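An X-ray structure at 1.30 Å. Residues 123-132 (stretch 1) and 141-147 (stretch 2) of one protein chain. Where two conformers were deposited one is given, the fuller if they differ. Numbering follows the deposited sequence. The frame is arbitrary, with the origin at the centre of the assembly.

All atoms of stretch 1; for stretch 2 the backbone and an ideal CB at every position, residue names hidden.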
ATOM      1  N   GLY A 123      25.334  -0.551  -9.842  1.00 40.72           N
ATOM      2  CA  GLY A 123      26.248  -0.778  -8.716  1.00 38.69           C
ATOM      3  C   GLY A 123      25.799  -0.240  -7.364  1.00 38.03           C
ATOM      4  O   GLY A 123      26.534  -0.369  -6.384  1.00 41.45           O
ATOM      5  N   THR A 124      24.603   0.348  -7.288  1.00 38.15           N
ATOM      6  CA  THR A 124      24.078   0.837  -6.012  1.00 34.40           C
ATOM      7  C   THR A 124      23.942  -0.355  -5.048  1.00 31.91           C
ATOM      8  O   THR A 124      23.300  -1.354  -5.400  1.00 30.48           O
ATOM      9  CB  THR A 124      22.715   1.540  -6.185  1.00 33.59           C
ATOM     10  OG1 THR A 124      22.854   2.651  -7.078  1.00 32.96           O
ATOM     11  CG2 THR A 124      22.183   2.053  -4.846  1.00 35.32           C
ATOM     12  N   PRO A 125      24.556  -0.269  -3.848  1.00 32.57           N
ATOM     13  CA  PRO A 125      24.504  -1.400  -2.914  1.00 33.86           C
ATOM     14  C   PRO A 125      23.101  -1.752  -2.435  1.00 30.34           C
ATOM     15  O   PRO A 125      22.266  -0.854  -2.240  1.00 30.15           O
ATOM     16  CB  PRO A 125      25.328  -0.915  -1.715  1.00 33.37           C
ATOM     17  CG  PRO A 125      26.139   0.218  -2.214  1.00 36.75           C
ATOM     18  CD  PRO A 125      25.338   0.856  -3.293  1.00 34.72           C
ATOM     19  N   ALA A 126      22.854  -3.047  -2.243  1.00 34.25           N
ATOM     20  CA  ALA A 126      21.651  -3.517  -1.555  1.00 31.11           C
ATOM     21  C   ALA A 126      21.572  -2.829  -0.199  1.00 27.42           C
ATOM     22  O   ALA A 126      22.582  -2.660   0.476  1.00 31.20           O
ATOM     23  CB  ALA A 126      21.678  -5.030  -1.377  1.00 37.39           C
ATOM     24  N   GLY A 127      20.377  -2.396   0.162  1.00 25.47           N
ATOM     25  CA  GLY A 127      20.167  -1.666   1.398  1.00 24.97           C
ATOM     26  C   GLY A 127      20.060  -0.159   1.217  1.00 21.23           C
ATOM     27  O   GLY A 127      19.685   0.548   2.155  1.00 22.73           O
ATOM     28  N   THR A 128      20.375   0.339   0.025  1.00 20.98           N
ATOM     29  CA  THR A 128      20.277   1.759  -0.267  1.00 19.96           C
ATOM     30  C   THR A 128      18.824   2.157  -0.492  1.00 18.02           C
ATOM     31  O   THR A 128      18.153   1.585  -1.341  1.00 18.21           O
ATOM     32  CB  THR A 128      21.056   2.134  -1.525  1.00 21.15           C
ATOM     33  OG1 THR A 128      22.422   1.697  -1.413  1.00 24.35           O
ATOM     34  CG2 THR A 128      21.009   3.651  -1.757  1.00 23.40           C
ATOM     35  N   VAL A 129      18.358   3.151   0.261  1.00 17.12           N
ATOM     36  CA  VAL A 129      16.967   3.597   0.190  1.00 14.43           C
ATOM     37  C   VAL A 129      16.921   5.123   0.171  1.00 14.43           C
ATOM     38  O   VAL A 129      17.558   5.771   1.022  1.00 16.18           O
ATOM     39  CB  VAL A 129      16.122   3.067   1.367  1.00 15.46           C
ATOM     40  CG1 VAL A 129      14.661   3.492   1.198  1.00 14.61           C
ATOM     41  CG2 VAL A 129      16.235   1.553   1.505  1.00 17.57           C
ATOM     42  N   TRP A 130      16.212   5.679  -0.809  1.00 13.74           N
ATOM     43  CA  TRP A 130      15.916   7.096  -0.897  1.00 13.57           C
ATOM     44  C   TRP A 130      14.535   7.422  -0.331  1.00 12.66           C
ATOM     45  O   TRP A 130      13.572   6.673  -0.543  1.00 12.78           O
ATOM     46  CB  TRP A 130      16.008   7.603  -2.344  1.00 14.05           C
ATOM     47  CG  TRP A 130      17.395   7.961  -2.799  1.00 15.19           C
ATOM     48  CD1 TRP A 130      18.255   7.183  -3.532  1.00 16.21           C
ATOM     49  CD2 TRP A 130      18.064   9.198  -2.569  1.00 16.52           C
ATOM     50  NE1 TRP A 130      19.427   7.856  -3.756  1.00 17.98           N
ATOM     51  CE2 TRP A 130      19.338   9.103  -3.189  1.00 16.89           C
ATOM     52  CE3 TRP A 130      17.713  10.383  -1.918  1.00 16.79           C
ATOM     53  CZ2 TRP A 130      20.267  10.153  -3.165  1.00 18.94           C
ATOM     54  CZ3 TRP A 130      18.648  11.419  -1.883  1.00 17.59           C
ATOM     55  CH2 TRP A 130      19.899  11.298  -2.512  1.00 18.06           C
ATOM     56  N   PHE A 131      14.464   8.546   0.363  1.00 12.60           N
ATOM     57  CA  PHE A 131      13.267   9.056   0.985  1.00 12.46           C
ATOM     58  C   PHE A 131      13.004  10.461   0.507  1.00 11.83           C
ATOM     59  O   PHE A 131      13.978  11.236   0.356  1.00 13.17           O
ATOM     60  CB  PHE A 131      13.459   9.127   2.513  1.00 12.29           C
ATOM     61  CG  PHE A 131      13.684   7.787   3.160  1.00 12.63           C
ATOM     62  CD1 PHE A 131      14.937   7.221   3.180  1.00 13.25           C
ATOM     63  CD2 PHE A 131      12.613   7.079   3.723  1.00 12.70           C
ATOM     64  CE1 PHE A 131      15.144   5.979   3.743  1.00 13.79           C
ATOM     65  CE2 PHE A 131      12.817   5.837   4.292  1.00 12.50           C
ATOM     66  CZ  PHE A 131      14.078   5.285   4.323  1.00 13.84           C
ATOM     67  N   ALA A 132      11.734  10.813   0.340  1.00 11.26           N
ATOM     68  CA  ALA A 132      11.291  12.197   0.161  1.00 12.68           C
ATOM     69  C   ALA A 132      10.139  12.496   1.101  1.00 12.15           C
ATOM     70  O   ALA A 132       9.220  11.666   1.221  1.00 12.51           O
ATOM     71  CB  ALA A 132      10.853  12.445  -1.264  1.00 14.40           C
ATOM     72  N   UNK A 141      14.912  15.430   0.896  1.00 16.10           N
ATOM     73  CA  UNK A 141      15.253  14.059   0.578  1.00 16.43           C
ATOM     74  C   UNK A 141      16.404  13.563   1.428  1.00 16.48           C
ATOM     75  O   UNK A 141      17.179  14.352   1.972  1.00 19.33           O
ATOM     76  CB  UNK A 141      15.601  13.929  -0.906  1.00 16.43           C
ATOM     77  N   UNK A 142      16.532  12.247   1.509  1.00 15.00           N
ATOM     78  CA  UNK A 142      17.611  11.607   2.255  1.00 16.05           C
ATOM     79  C   UNK A 142      17.897  10.235   1.707  1.00 15.80           C
ATOM     80  O   UNK A 142      16.969   9.464   1.460  1.00 15.39           O
ATOM     81  CB  UNK A 142      17.266  11.516   3.743  1.00 16.05           C
ATOM     82  N   UNK A 143      19.179   9.933   1.517  0.50 16.37           N
ATOM     83  CA  UNK A 143      19.649   8.596   1.158  0.50 17.09           C
ATOM     84  C   UNK A 143      20.165   7.903   2.405  0.50 17.87           C
ATOM     85  O   UNK A 143      20.974   8.474   3.144  0.50 21.70           O
ATOM     86  CB  UNK A 143      20.737   8.660   0.084  0.50 17.09           C
ATOM     87  N   UNK A 144      19.692   6.678   2.631  1.00 17.21           N
ATOM     88  CA  UNK A 144      20.143   5.836   3.757  1.00 17.48           C
ATOM     89  C   UNK A 144      20.691   4.524   3.210  1.00 20.43           C
ATOM     90  O   UNK A 144      20.319   4.110   2.107  1.00 20.77           O
ATOM     91  CB  UNK A 144      19.003   5.571   4.743  1.00 17.48           C
ATOM     92  N   UNK A 145      21.613   3.879   3.929  0.50 23.89           N
ATOM     93  CA  UNK A 145      22.013   2.491   3.596  0.50 26.86           C
ATOM     94  C   UNK A 145      21.847   1.616   4.834  0.50 25.84           C
ATOM     95  O   UNK A 145      22.645   1.686   5.765  0.50 32.77           O
ATOM     96  CB  UNK A 145      23.456   2.434   3.091  0.50 26.86           C
ATOM     97  N   UNK A 146      20.806   0.784   4.814  1.00 23.09           N
ATOM     98  CA  UNK A 146      20.415  -0.079   5.934  1.00 22.78           C
ATOM     99  C   UNK A 146      21.029  -1.453   5.792  1.00 26.26           C
ATOM    100  O   UNK A 146      21.156  -1.979   4.679  1.00 28.60           O
ATOM    101  CB  UNK A 146      18.892  -0.195   6.025  1.00 22.78           C
ATOM    102  N   UNK A 147      21.380  -2.044   6.927  1.00 27.50           N
ATOM    103  CA  UNK A 147      21.950  -3.386   6.971  1.00 27.10           C
ATOM    104  C   UNK A 147      20.847  -4.414   7.221  1.00 28.65           C
ATOM    105  O   UNK A 147      19.803  -4.096   7.800  1.00 28.96           O
ATOM    106  CB  UNK A 147      23.028  -3.480   8.053  1.00 27.10           C
TER

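Residues 128-132 and 141-145 run antiparallel as neighbouring strands. Thr128, Trp130 and Ala132 put their side chains on one face of the sheet, Val129 and Phe131 on the other.

Position 141 pairs with Ala132. Its ideal CB lies 4.1 Å from Trp130 CZ3, on the Trp130 face. A small or branched residue would suit extended backbone angles beside this indole. It is Thr141. Its OG1 sits at the edge of the indole, 3.8 Å from Trp130 CZ3, and is hydrogen-bonded elsewhere in the structure.

Position 142 pairs with Phe131 through two backbone hydrogen bonds: its N to Phe131 O (3.0 Å) and Phe131 N to its O (2.9 Å). The ideal CB is 4.7 Å from Phe131 CB, so many residues would fit, including long polar ones. It is Lys142. Its NZ makes a weak hydrogen bond to the O of residue 143 (3.3 Å).

Position 143 faces the indole. Its ideal CB is 3.6 Å from Trp130 CE2, and Thr128 lies further along the same face. A long side chain with an aliphatic stem would suit; Lys, Arg, Gln or Met are all plausible. It is Arg143, deposited in two conformers. Its CB lies over the six-membered ring of Trp130, 3.6 Å from the centroid, a CH-pi contact. The extended chain carries the guanidinium on, one face over Thr128 CG2 and its edge near Pro125 CD, which is 4.0 Å from NH2. A water accepts from Trp130 NE1 (3.0 Å) and, weakly, from Arg143 NE (3.4 Å).

Position 144 pairs with Val129. Its N donates to Val129 O (2.8 Å), and Val129 N donates to its O (2.9 Å). The ideal CB is 4.0 Å from Phe131 CE1, favouring an apolar residue such as Leu, Ile or Met. It is Met144. CG packs 3.7 Å from Phe131 CE1, while the chain's end leads away.

Position 145 pairs with Thr128. Its ideal CB is 4.3 Å from Gly127 O and 4.7 Å from Thr128 CA; Pro125 lies further off. Many residues would suit, small or larger. It is Cys145, with two conformers; SG is 3.7 Å from Thr128 OG1 and 4.4 Å from Pro125 CB.

At position 146, N donates to Gly127 O (2.9 Å). CA-to-CB points sideways, but Val129 and Phe131 offer an apolar surface within reach of a large side chain. Leu, Met or an aromatic would suit. It is Phe146. Its ring edge meets Val129 CG2 at CD2 and Phe131 CZ at CE2, both 3.8 Å.

Position 147 points away, unconstrained by stretch 1. It is Ala147.

Stretch 2 141-147: TKRMCFA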
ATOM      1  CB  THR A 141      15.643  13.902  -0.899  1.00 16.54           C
ATOM      2  OG1 THR A 141      16.837  14.680  -1.138  1.00 21.79           O
ATOM      3  CG2 THR A 141      14.501  14.340  -1.799  1.00 18.99           C
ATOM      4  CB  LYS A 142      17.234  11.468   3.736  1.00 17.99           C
ATOM      5  CG  LYS A 142      18.262  10.776   4.627  1.00 20.01           C
ATOM      6  CD  LYS A 142      19.328  11.756   5.067  1.00 24.54           C
ATOM      7  CE  LYS A 142      20.149  11.208   6.217  1.00 28.74           C
ATOM      8  NZ  LYS A 142      21.374  10.528   5.734  1.00 39.79           N
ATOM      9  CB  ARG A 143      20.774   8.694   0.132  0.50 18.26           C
ATOM     10  CG  ARG A 143      21.362   7.361  -0.303  0.50 21.32           C
ATOM     11  CD  ARG A 143      22.544   7.571  -1.249  0.50 24.95           C
ATOM     12  NE  ARG A 143      23.078   6.319  -1.782  0.50 28.14           N
ATOM     13  CZ  ARG A 143      23.895   5.502  -1.116  0.50 29.58           C
ATOM     14  NH1 ARG A 143      24.274   5.810   0.119  0.50 29.67           N
ATOM     15  NH2 ARG A 143      24.333   4.375  -1.685  0.50 28.44           N
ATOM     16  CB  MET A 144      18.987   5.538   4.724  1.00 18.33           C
ATOM     17  CG  MET A 144      18.403   6.752   5.422  1.00 20.43           C
ATOM     18  SD  MET A 144      19.565   7.495   6.563  1.00 23.77           S
ATOM     19  CE  MET A 144      19.573   6.321   7.918  1.00 27.97           C
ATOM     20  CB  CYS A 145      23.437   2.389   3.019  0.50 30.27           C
ATOM     21  SG  CYS A 145      23.743   0.912   1.986  0.50 35.03           S
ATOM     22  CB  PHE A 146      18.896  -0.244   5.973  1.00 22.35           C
ATOM     23  CG  PHE A 146      18.147   1.041   6.159  1.00 19.69           C
ATOM     24  CD1 PHE A 146      18.172   1.718   7.369  1.00 19.99           C
ATOM     25  CD2 PHE A 146      17.392   1.561   5.128  1.00 17.58           C
ATOM     26  CE1 PHE A 146      17.463   2.901   7.536  1.00 19.45           C
ATOM     27  CE2 PHE A 146      16.684   2.738   5.282  1.00 18.00           C
ATOM     28  CZ  PHE A 146      16.713   3.413   6.493  1.00 16.99           C
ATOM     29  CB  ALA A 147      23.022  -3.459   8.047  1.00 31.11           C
TER
HETATM   30  O   HOH W   1      21.848   6.607  -4.898  1.00 29.45           O
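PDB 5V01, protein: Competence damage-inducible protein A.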